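Local structure of TAF6 (Antonospora locustae, 4ATG) at residues Q40-F45 with K77-D82. The protein is probably a subunit of the general transcription factor TFIID, with a HEAT repeat C-terminal domain thought to take part in complex formation with Taf9. Sequence-based numbering, arbitrary orientation.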
loop_
_atom_site.group_PDB
_atom_site.type_symbol
_atom_site.label_atom_id
_atom_site.label_comp_id
_atom_site.label_asym_id
_atom_site.label_seq_id
_atom_site.Cartn_x
_atom_site.Cartn_y
_atom_site.Cartn_z
ATOM N N GLN A 40 20.219 8.596 0.649
ATOM C CA GLN A 40 20.493 8.466 2.095
ATOM C C GLN A 40 19.230 8.671 2.947
ATOM O O GLN A 40 19.116 8.094 4.029
ATOM C CB GLN A 40 21.542 9.482 2.532
ATOM C CG GLN A 40 22.950 8.955 2.690
ATOM C CD GLN A 40 23.764 10.035 3.376
ATOM O OE1 GLN A 40 24.127 11.042 2.775
ATOM N NE2 GLN A 40 23.912 9.935 4.684
ATOM N N LEU A 41 18.298 9.516 2.464
ATOM C CA LEU A 41 17.052 9.818 3.172
ATOM C C LEU A 41 15.983 8.775 3.007
ATOM O O LEU A 41 15.082 8.684 3.837
ATOM C CB LEU A 41 16.491 11.181 2.679
ATOM C CG LEU A 41 17.344 12.399 3.003
ATOM C CD1 LEU A 41 16.604 13.685 2.641
ATOM C CD2 LEU A 41 17.628 12.463 4.442
ATOM N N VAL A 42 16.018 8.049 1.888
ATOM C CA VAL A 42 15.033 6.998 1.566
ATOM C C VAL A 42 14.619 6.091 2.751
ATOM O O VAL A 42 13.429 6.044 3.055
ATOM C CB VAL A 42 15.393 6.226 0.261
ATOM C CG1 VAL A 42 14.462 5.019 0.078
ATOM C CG2 VAL A 42 15.274 7.155 -0.946
ATOM N N PRO A 43 15.527 5.375 3.446
ATOM C CA PRO A 43 15.077 4.527 4.570
ATOM C C PRO A 43 14.351 5.305 5.673
ATOM O O PRO A 43 13.433 4.783 6.300
ATOM C CB PRO A 43 16.393 3.919 5.105
ATOM C CG PRO A 43 17.467 4.785 4.584
ATOM C CD PRO A 43 16.984 5.230 3.239
ATOM N N TYR A 44 14.777 6.556 5.914
ATOM C CA TYR A 44 14.184 7.407 6.947
ATOM C C TYR A 44 12.790 7.883 6.535
ATOM O O TYR A 44 11.888 7.921 7.370
ATOM C CB TYR A 44 15.124 8.562 7.295
ATOM C CG TYR A 44 16.425 8.063 7.892
ATOM C CD1 TYR A 44 16.431 7.267 9.035
ATOM C CD2 TYR A 44 17.641 8.296 7.256
ATOM C CE1 TYR A 44 17.610 6.716 9.525
ATOM C CE2 TYR A 44 18.839 7.823 7.792
ATOM C CZ TYR A 44 18.822 7.059 8.945
ATOM O OH TYR A 44 20.000 6.580 9.467
ATOM N N PHE A 45 12.604 8.211 5.245
ATOM C CA PHE A 45 11.273 8.610 4.761
ATOM C C PHE A 45 10.317 7.429 4.943
ATOM O O PHE A 45 9.223 7.606 5.462
ATOM C CB PHE A 45 11.326 9.006 3.278
ATOM C CG PHE A 45 11.820 10.413 3.004
ATOM C CD1 PHE A 45 11.233 11.511 3.634
ATOM C CD2 PHE A 45 12.768 10.650 2.024
ATOM C CE1 PHE A 45 11.654 12.820 3.346
ATOM C CE2 PHE A 45 13.172 11.964 1.715
ATOM C CZ PHE A 45 12.643 13.033 2.407
ATOM N N LYS A 77 13.534 8.451 -10.606
ATOM C CA LYS A 77 14.655 7.937 -11.414
ATOM C C LYS A 77 16.034 8.131 -10.708
ATOM O O LYS A 77 17.029 7.514 -11.098
ATOM C CB LYS A 77 14.627 8.570 -12.827
ATOM C CG LYS A 77 15.079 10.027 -12.887
ATOM C CD LYS A 77 15.068 10.552 -14.341
ATOM C CE LYS A 77 15.781 11.874 -14.495
ATOM N NZ LYS A 77 15.603 12.427 -15.859
ATOM N N HIS A 78 16.076 8.982 -9.660
ATOM C CA HIS A 78 17.301 9.266 -8.902
ATOM C C HIS A 78 17.345 8.536 -7.572
ATOM O O HIS A 78 18.129 8.892 -6.692
ATOM C CB HIS A 78 17.459 10.782 -8.674
ATOM C CG HIS A 78 17.417 11.614 -9.913
ATOM N ND1 HIS A 78 18.429 11.552 -10.865
ATOM C CD2 HIS A 78 16.514 12.553 -10.287
ATOM C CE1 HIS A 78 18.106 12.451 -11.786
ATOM N NE2 HIS A 78 16.972 13.094 -11.466
ATOM N N VAL A 79 16.477 7.531 -7.395
ATOM C CA VAL A 79 16.418 6.708 -6.189
ATOM C C VAL A 79 16.548 5.239 -6.649
ATOM O O VAL A 79 16.102 4.906 -7.742
ATOM C CB VAL A 79 15.065 6.971 -5.470
ATOM C CG1 VAL A 79 14.636 5.830 -4.552
ATOM C CG2 VAL A 79 15.082 8.318 -4.700
ATOM N N PHE A 80 17.120 4.379 -5.799
ATOM C CA PHE A 80 17.194 2.931 -6.029
ATOM C C PHE A 80 16.324 2.321 -4.961
ATOM O O PHE A 80 16.737 2.213 -3.803
ATOM C CB PHE A 80 18.644 2.426 -5.916
ATOM C CG PHE A 80 18.762 0.943 -6.149
ATOM C CD1 PHE A 80 18.278 0.365 -7.313
ATOM C CD2 PHE A 80 19.376 0.121 -5.211
ATOM C CE1 PHE A 80 18.398 -1.018 -7.535
ATOM C CE2 PHE A 80 19.532 -1.255 -5.449
ATOM C CZ PHE A 80 19.019 -1.821 -6.598
ATOM N N ILE A 81 15.082 2.024 -5.319
ATOM C CA ILE A 81 14.061 1.584 -4.362
ATOM C C ILE A 81 14.077 0.123 -4.002
ATOM O O ILE A 81 13.549 -0.252 -2.953
ATOM C CB ILE A 81 12.659 2.061 -4.847
ATOM C CG1 ILE A 81 11.656 2.258 -3.676
ATOM C CG2 ILE A 81 12.059 1.114 -5.932
ATOM C CD1 ILE A 81 12.064 3.397 -2.633
ATOM N N ASP A 82 14.608 -0.731 -4.884
ATOM C CA ASP A 82 14.593 -2.188 -4.664
ATOM C C ASP A 82 14.905 -2.673 -3.244
ATOM O O ASP A 82 14.143 -3.512 -2.773
ATOM C CB ASP A 82 15.468 -2.943 -5.673
ATOM C CG ASP A 82 15.192 -2.621 -7.137
ATOM O OD1 ASP A 82 14.913 -1.432 -7.445
ATOM O OD2 ASP A 82 15.360 -3.533 -7.989
#
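Val42, Val79 and Ile81 form a small, buried and wholly apolar contact between the N-terminal end of helix 42-55 and the loop that leads from helix 60-75 to helix 85-97. It is a worked example of how one branched side chain can serve two neighbours. Val42 points across at the loop, and each of its methyls has its own partner. CG2 meets the forked end of Val79, 3.9 Å from CG1 of that residue and equally far from its CG2, so that a single methyl faces both prongs. The other branch, CG1, lies anti to the backbone N (chi1 172°) and touches Ile81 CD1 at 4.0 Å, the two side chains running roughly perpendicular. Ile81 reaches this methyl with its tip, because chi2 of 63° bends CD1 back toward the helix. Outside the two segments, Ile81 also touches Leu73 and Ile74 of helix 60-75 and Tyr121 of helix 104-121, and Val42 touches Tyr84. Nearby, Phe80 N donates a hydrogen bond to Gln39 OE1, a polar tie beside the apolar one. Such packing of an inter-helix loop against the start of a preceding helix fits the stacked helices of a HEAT repeat domain.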